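Local coordinates for protein 5-Carboxyvanillate Decarboxylase (Novosphingobium aromaticivorans, PDB 4QRN) that probably catalyses the metal-dependent decarboxylation of 5-carboxyvanillate, and here holds manganese and a nitro-substituted aromatic inhibitor in its active site, at residues Leu36-Glu41 against Ile104-Leu109; Val331-Asp336 against Lys361-Asn366. One frame throughout, in Å; residues are numbered along the deposited sequence. Where two conformers were deposited one is given.

Contact 1. Residues Leu36-Glu41 against Ile104-Leu109; sequences LRIATE and IDKAIL. With MN (manganese (II) ion), chain E.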
loop_
_atom_site.group_PDB
_atom_site.type_symbol
_atom_site.label_atom_id
_atom_site.label_comp_id
_atom_site.label_asym_id
_atom_site.label_seq_id
_atom_site.Cartn_x
_atom_site.Cartn_y
_atom_site.Cartn_z
ATOM N N LEU A 36 -0.958 -29.260 12.604
ATOM C CA LEU A 36 -2.334 -28.788 12.648
ATOM C C LEU A 36 -2.450 -27.548 11.784
ATOM O O LEU A 36 -1.470 -26.807 11.627
ATOM C CB LEU A 36 -2.744 -28.429 14.076
ATOM C CG LEU A 36 -2.695 -29.553 15.093
ATOM C CD1 LEU A 36 -3.076 -29.002 16.466
ATOM C CD2 LEU A 36 -3.614 -30.700 14.702
ATOM N N ARG A 37 -3.629 -27.312 11.225
ATOM C CA ARG A 37 -3.899 -26.065 10.521
ATOM C C ARG A 37 -4.659 -25.148 11.478
ATOM O O ARG A 37 -5.826 -25.418 11.793
ATOM C CB ARG A 37 -4.683 -26.291 9.242
ATOM C CG ARG A 37 -3.995 -27.243 8.264
ATOM C CD ARG A 37 -4.694 -27.254 6.925
ATOM N NE ARG A 37 -4.238 -28.292 6.009
ATOM C CZ ARG A 37 -4.648 -29.555 6.040
ATOM N NH1 ARG A 37 -5.512 -29.965 6.968
ATOM N NH2 ARG A 37 -4.194 -30.400 5.114
ATOM N N ILE A 38 -3.990 -24.092 11.940
ATOM C CA ILE A 38 -4.580 -23.112 12.848
ATOM C C ILE A 38 -4.790 -21.821 12.058
ATOM O O ILE A 38 -3.814 -21.193 11.618
ATOM C CB ILE A 38 -3.692 -22.877 14.082
ATOM C CG1 ILE A 38 -3.468 -24.221 14.821
ATOM C CG2 ILE A 38 -4.323 -21.810 14.973
ATOM C CD1 ILE A 38 -2.605 -24.128 16.071
ATOM N N ALA A 39 -6.050 -21.452 11.841
ATOM C CA ALA A 39 -6.391 -20.278 11.055
ATOM C C ALA A 39 -6.545 -19.083 11.999
ATOM O O ALA A 39 -7.378 -19.110 12.892
ATOM C CB ALA A 39 -7.676 -20.541 10.294
ATOM N N THR A 40 -5.730 -18.045 11.791
ATOM C CA THR A 40 -5.588 -16.988 12.784
ATOM C C THR A 40 -6.303 -15.658 12.497
ATOM O O THR A 40 -6.063 -14.704 13.242
ATOM C CB THR A 40 -4.107 -16.702 13.038
ATOM O OG1 THR A 40 -3.479 -16.276 11.819
ATOM C CG2 THR A 40 -3.383 -17.924 13.598
ATOM N N GLU A 41 -7.205 -15.588 11.504
ATOM C CA GLU A 41 -7.949 -14.349 11.277
ATOM C C GLU A 41 -9.366 -14.654 10.778
ATOM O O GLU A 41 -9.722 -14.364 9.641
ATOM C CB GLU A 41 -7.246 -13.402 10.306
ATOM C CG GLU A 41 -7.847 -11.971 10.368
ATOM C CD GLU A 41 -7.494 -11.124 9.162
ATOM O OE1 GLU A 41 -6.301 -10.842 8.976
ATOM O OE2 GLU A 41 -8.398 -10.722 8.380
ATOM N N ILE A 104 -9.288 -27.458 8.656
ATOM C CA ILE A 104 -8.900 -26.452 9.623
ATOM C C ILE A 104 -9.157 -26.972 11.034
ATOM O O ILE A 104 -10.297 -27.222 11.433
ATOM C CB ILE A 104 -9.615 -25.107 9.375
ATOM C CG1 ILE A 104 -9.324 -24.588 7.958
ATOM C CG2 ILE A 104 -9.221 -24.104 10.457
ATOM C CD1 ILE A 104 -7.847 -24.500 7.585
ATOM N N ASP A 105 -8.077 -27.175 11.782
ATOM C CA ASP A 105 -8.169 -27.731 13.136
ATOM C C ASP A 105 -8.664 -26.723 14.157
ATOM O O ASP A 105 -9.465 -27.075 15.023
ATOM C CB ASP A 105 -6.806 -28.298 13.530
ATOM C CG ASP A 105 -6.432 -29.468 12.666
ATOM O OD1 ASP A 105 -7.079 -30.531 12.836
ATOM O OD2 ASP A 105 -5.534 -29.332 11.799
ATOM N N LYS A 106 -8.167 -25.490 14.095
ATOM C CA LYS A 106 -8.564 -24.466 15.049
ATOM C C LYS A 106 -8.711 -23.157 14.321
ATOM O O LYS A 106 -7.987 -22.892 13.348
ATOM C CB LYS A 106 -7.524 -24.310 16.159
ATOM C CG LYS A 106 -7.256 -25.601 16.931
ATOM C CD LYS A 106 -6.389 -25.357 18.153
ATOM C CE LYS A 106 -6.130 -26.667 18.894
ATOM N NZ LYS A 106 -5.406 -26.452 20.170
ATOM N N ALA A 107 -9.642 -22.341 14.813
ATOM C CA ALA A 107 -9.892 -21.008 14.283
ATOM C C ALA A 107 -9.808 -20.007 15.420
ATOM O O ALA A 107 -10.427 -20.217 16.476
ATOM C CB ALA A 107 -11.261 -20.961 13.636
ATOM N N ILE A 108 -9.091 -18.917 15.189
ATOM C CA ILE A 108 -9.041 -17.796 16.115
ATOM C C ILE A 108 -10.040 -16.770 15.622
ATOM O O ILE A 108 -9.906 -16.226 14.524
ATOM C CB ILE A 108 -7.626 -17.231 16.231
ATOM C CG1 ILE A 108 -6.661 -18.405 16.547
ATOM C CG2 ILE A 108 -7.601 -16.108 17.258
ATOM C CD1 ILE A 108 -5.263 -18.019 16.952
ATOM N N LEU A 109 -11.077 -16.571 16.437
ATOM C CA LEU A 109 -12.298 -15.877 16.037
ATOM C C LEU A 109 -12.367 -14.479 16.617
ATOM O O LEU A 109 -12.044 -14.256 17.793
ATOM C CB LEU A 109 -13.508 -16.631 16.579
ATOM C CG LEU A 109 -13.662 -18.041 16.046
ATOM C CD1 LEU A 109 -14.646 -18.831 16.915
ATOM C CD2 LEU A 109 -14.141 -18.037 14.623
HETATM MN MN MN E . -10.491 -10.409 7.977
HETATM O O HOH W 1 -11.267 -11.730 9.543
#

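Contact 2. Residues Val331-Asp336 against Lys361-Asn366; sequences VMYAMD and KFFQTN. With MN (manganese (II) ion), chain E; 1DF (4-hydroxy-3-methoxy-5-nitrobenzoic acid), chain F.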
loop_
_atom_site.group_PDB
_atom_site.type_symbol
_atom_site.label_atom_id
_atom_site.label_comp_id
_atom_site.label_asym_id
_atom_site.label_seq_id
_atom_site.Cartn_x
_atom_site.Cartn_y
_atom_site.Cartn_z
ATOM N N VAL A 331 5.496 -15.307 10.922
ATOM C CA VAL A 331 4.506 -15.333 9.846
ATOM C C VAL A 331 3.620 -16.561 10.050
ATOM O O VAL A 331 4.126 -17.688 10.145
ATOM C CB VAL A 331 5.190 -15.372 8.461
ATOM C CG1 VAL A 331 4.160 -15.423 7.346
ATOM C CG2 VAL A 331 6.141 -14.191 8.312
ATOM N N MET A 332 2.304 -16.340 10.090
ATOM C CA MET A 332 1.313 -17.362 10.428
ATOM C C MET A 332 0.267 -17.495 9.340
ATOM O O MET A 332 -0.105 -16.520 8.679
ATOM C CB MET A 332 0.595 -16.938 11.736
ATOM C CG MET A 332 1.501 -17.010 12.947
ATOM S SD MET A 332 0.757 -16.295 14.426
ATOM C CE MET A 332 0.961 -14.539 14.091
ATOM N N TYR A 333 -0.266 -18.699 9.225
ATOM C CA TYR A 333 -1.389 -18.974 8.362
ATOM C C TYR A 333 -2.683 -18.366 8.908
ATOM O O TYR A 333 -2.962 -18.431 10.108
ATOM C CB TYR A 333 -1.566 -20.494 8.233
ATOM C CG TYR A 333 -2.821 -20.877 7.468
ATOM C CD1 TYR A 333 -2.913 -20.662 6.092
ATOM C CD2 TYR A 333 -3.925 -21.403 8.116
ATOM C CE1 TYR A 333 -4.078 -20.961 5.400
ATOM C CE2 TYR A 333 -5.085 -21.696 7.439
ATOM C CZ TYR A 333 -5.172 -21.463 6.080
ATOM O OH TYR A 333 -6.358 -21.768 5.447
ATOM N N ALA A 334 -3.493 -17.823 7.996
ATOM C CA ALA A 334 -4.868 -17.416 8.297
ATOM C C ALA A 334 -5.684 -17.616 7.039
ATOM O O ALA A 334 -5.182 -17.448 5.921
ATOM C CB ALA A 334 -4.948 -15.955 8.726
ATOM N N MET A 335 -6.961 -17.950 7.235
ATOM C CA MET A 335 -7.875 -18.157 6.122
ATOM C C MET A 335 -8.715 -16.905 5.762
ATOM O O MET A 335 -9.017 -16.691 4.594
ATOM C CB MET A 335 -8.788 -19.346 6.433
ATOM C CG MET A 335 -9.848 -19.585 5.388
ATOM S SD MET A 335 -10.877 -21.018 5.711
ATOM C CE MET A 335 -9.906 -22.331 4.980
ATOM N N ASP A 336 -9.130 -16.119 6.763
ATOM C CA ASP A 336 -10.084 -15.023 6.543
ATOM C C ASP A 336 -11.469 -15.612 6.227
ATOM O O ASP A 336 -12.253 -15.016 5.482
ATOM C CB ASP A 336 -9.593 -14.015 5.461
ATOM C CG ASP A 336 -9.621 -12.542 5.931
ATOM O OD1 ASP A 336 -10.405 -12.196 6.869
ATOM O OD2 ASP A 336 -8.854 -11.745 5.325
ATOM N N LYS A 361 5.780 -24.445 11.387
ATOM C CA LYS A 361 5.746 -23.141 12.060
ATOM C C LYS A 361 4.612 -22.275 11.493
ATOM O O LYS A 361 3.840 -21.682 12.241
ATOM C CB LYS A 361 7.074 -22.408 11.886
ATOM C CG LYS A 361 8.224 -23.048 12.650
ATOM C CD LYS A 361 9.503 -22.233 12.415
ATOM C CE LYS A 361 10.684 -22.791 13.181
ATOM N NZ LYS A 361 11.861 -21.861 13.068
ATOM N N PHE A 362 4.557 -22.191 10.158
ATOM C CA PHE A 362 3.574 -21.371 9.458
ATOM C C PHE A 362 2.140 -21.765 9.818
ATOM O O PHE A 362 1.317 -20.907 10.134
ATOM C CB PHE A 362 3.847 -21.497 7.952
ATOM C CG PHE A 362 2.819 -20.819 7.082
ATOM C CD1 PHE A 362 2.730 -19.427 7.027
ATOM C CD2 PHE A 362 1.946 -21.557 6.297
ATOM C CE1 PHE A 362 1.782 -18.802 6.216
ATOM C CE2 PHE A 362 0.999 -20.928 5.482
ATOM C CZ PHE A 362 0.937 -19.559 5.444
ATOM N N PHE A 363 1.826 -23.055 9.777
ATOM C CA PHE A 363 0.457 -23.499 10.013
ATOM C C PHE A 363 0.061 -23.607 11.473
ATOM O O PHE A 363 -1.114 -23.471 11.800
ATOM C CB PHE A 363 0.205 -24.863 9.361
ATOM C CG PHE A 363 -0.269 -24.793 7.925
ATOM C CD1 PHE A 363 -1.556 -24.367 7.634
ATOM C CD2 PHE A 363 0.542 -25.230 6.879
ATOM C CE1 PHE A 363 -2.050 -24.403 6.324
ATOM C CE2 PHE A 363 0.073 -25.227 5.560
ATOM C CZ PHE A 363 -1.227 -24.830 5.302
ATOM N N GLN A 364 1.022 -23.946 12.339
ATOM C CA GLN A 364 0.699 -24.372 13.707
ATOM C C GLN A 364 1.515 -23.684 14.781
ATOM O O GLN A 364 0.955 -23.049 15.665
ATOM C CB GLN A 364 0.893 -25.885 13.843
ATOM C CG GLN A 364 0.591 -26.371 15.263
ATOM C CD GLN A 364 0.998 -27.812 15.479
ATOM O OE1 GLN A 364 1.045 -28.629 14.554
ATOM N NE2 GLN A 364 1.369 -28.122 16.702
ATOM N N THR A 365 2.838 -23.881 14.798
ATOM C CA THR A 365 3.544 -23.589 16.039
ATOM C C THR A 365 3.823 -22.113 16.261
ATOM O O THR A 365 3.964 -21.705 17.417
ATOM C CB THR A 365 4.814 -24.437 16.207
ATOM O OG1 THR A 365 5.717 -24.160 15.146
ATOM C CG2 THR A 365 4.469 -25.928 16.205
ATOM N N ASN A 366 3.875 -21.299 15.208
ATOM C CA ASN A 366 3.960 -19.868 15.451
ATOM C C ASN A 366 2.712 -19.368 16.178
ATOM O O ASN A 366 2.824 -18.678 17.184
ATOM C CB ASN A 366 4.163 -19.108 14.149
ATOM C CG ASN A 366 5.554 -19.326 13.529
ATOM O OD1 ASN A 366 6.492 -19.807 14.178
ATOM N ND2 ASN A 366 5.682 -18.945 12.266
HETATM MN MN MN E . -10.491 -10.409 7.977
HETATM C C1 1DF F . -13.705 -8.554 3.768
HETATM C CO1 1DF F . -12.437 -9.046 3.899
HETATM C CO2 1DF F . -14.391 -8.103 4.918
HETATM C CM1 1DF F . -11.933 -9.157 5.239
HETATM C CM2 1DF F . -13.918 -8.363 6.188
HETATM O OM 1DF F . -14.565 -7.993 7.333
HETATM C CZ 1DF F . -12.712 -9.020 6.384
HETATM C CC 1DF F . -14.359 -8.406 2.445
HETATM C CV 1DF F . -15.660 -7.085 7.199
HETATM O O1 1DF F . -14.018 -9.238 1.505
HETATM O O2 1DF F . -15.208 -7.521 2.298
HETATM O O3 1DF F . -12.320 -9.430 7.555
HETATM N N 1DF F . -10.433 -9.208 5.331
HETATM O O11 1DF F . -9.854 -9.170 6.380
HETATM O O22 1DF F . -9.787 -9.129 4.249
HETATM O O HOH W 1 -11.267 -11.730 9.543
#

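Contact 1. Residues Leu36-Glu41 against Ile104-Leu109
The carboxylate of Asp-105 meets Leu-36 over one face, where methyl CD2 of Leu-36 sits 3.7 Å from CG of Asp-105, and meets Arg-37 through OD2. That oxygen offers its anti lone pair to the backbone of Arg-37 in a nearly straight bond, N to OD2 2.8 Å. The side chains of Leu-36 and Asp-105 cross at about a right angle. With CG anti to its carbonyl carbon (chi1 -65°), the aspartate reaches across to the neighbouring backbone, while OD1 takes the amide of Gly-30. Shortening the residue to an alanine removes both oxygens, and the amides of Arg-37 and Gly-30 would probably lose their acceptor, and Leu-36 CD2 its support.

The flat peptide group of Arg-37 is gripped twice at its oxygen: Asp-105 N lies in the carbonyl plane at 2.9 Å from Arg-37 O, though its bond is bent (133° at the hydrogen), and Lys-106 N comes in tilted from that plane. From there the chains run as parallel strands, 12° apart in direction. Ala-39 N bonds to Lys-106 O at 2.8 Å, and Ile-108 N to Ala-39 O at 2.9 Å. This pairing of strands 38-44 and 106-111 belongs to the (beta/alpha)8 barrel of the amidohydrolases. Ala-39 CB touches Ile-104 CG2 at 3.9 Å. Thr-40 and Ile-108 lie side by side, methyl CG2 of the threonine 3.8 Å from CD1 of the isoleucine, and helix 356-370 covers Ile-38 and Thr-40.

Arg-37 forms a salt bridge with Asp-350 rather than with Asp-105. Strand 38-44 carries Glu-41 to manganese. With OE1 held by Tyr-208 and Ser-311, and Glu-41 O bonded to a manganese-bound water, the carboxylate is probably fixed in rotation, keeping OE2 on the metal.

Contact 2. Residues Val331-Asp336 against Lys361-Asn366
Tyr-333 N, just beyond the short strand 331-332, donates to Phe-362 O at 2.9 Å, an oxygen made available by a pi-type turn in which Asn-366 N bonds instead to Lys-361 O.

The rings of Tyr-333, Phe-362 and Phe-363 form a cluster beside this bond. Phe-363 brings CE1 over the centre of one face of the tyrosine ring, 3.7 Å above its plane, with the two ring planes at 43°; Met-335 N lies over the opposite face, nearer the rim. CB of Tyr-333 makes a CH-pi contact with Phe-362, 4.0 Å from the ring centroid, and Val-331 O comes up at the edge of that same ring. Tyr-333 places CG opposite its backbone N (chi1 174°), which swings the ring toward Phe-363.

One turn further along the helix, Asn-366 gives ND2 to Val-331 O at 2.9 Å. The acceptor lies in the plane of the amide, yet the donor stands above the carbonyl plane. A second bond from ND2 to Glu-328 O fixes the amide's rotation, and CB of Asn-366 packs on CG of Met-332 at 3.6 Å.

The two cross-bonds and the aromatic cluster tie helix 356-370 to the end of the barrel's last strand. This probably helps to position the loop leading to Asp-336, whose OD1 binds manganese and whose OD2 is held by His-263.

Contacts 1 and 2 lie side by side, their centres about 8 Å apart, where the first and last strands of the barrel meet and close it. Thr-40 OG1 and Tyr-333 O, 2.8 Å apart, are probably hydrogen-bonded across the seam, as are Leu-36 N and Gln-364 OE1 at 2.9 Å. Just past these joined strand ends, Glu-41 of contact 1 and Asp-336 of contact 2 converge on one manganese ion, so closing the barrel and building the metal site appear to be coupled. His-210, a water and two inhibitor atoms, O3 and nitro oxygen O11, complete its six ligands. The nitro group probably stands in for the substrate's 5-carboxylate.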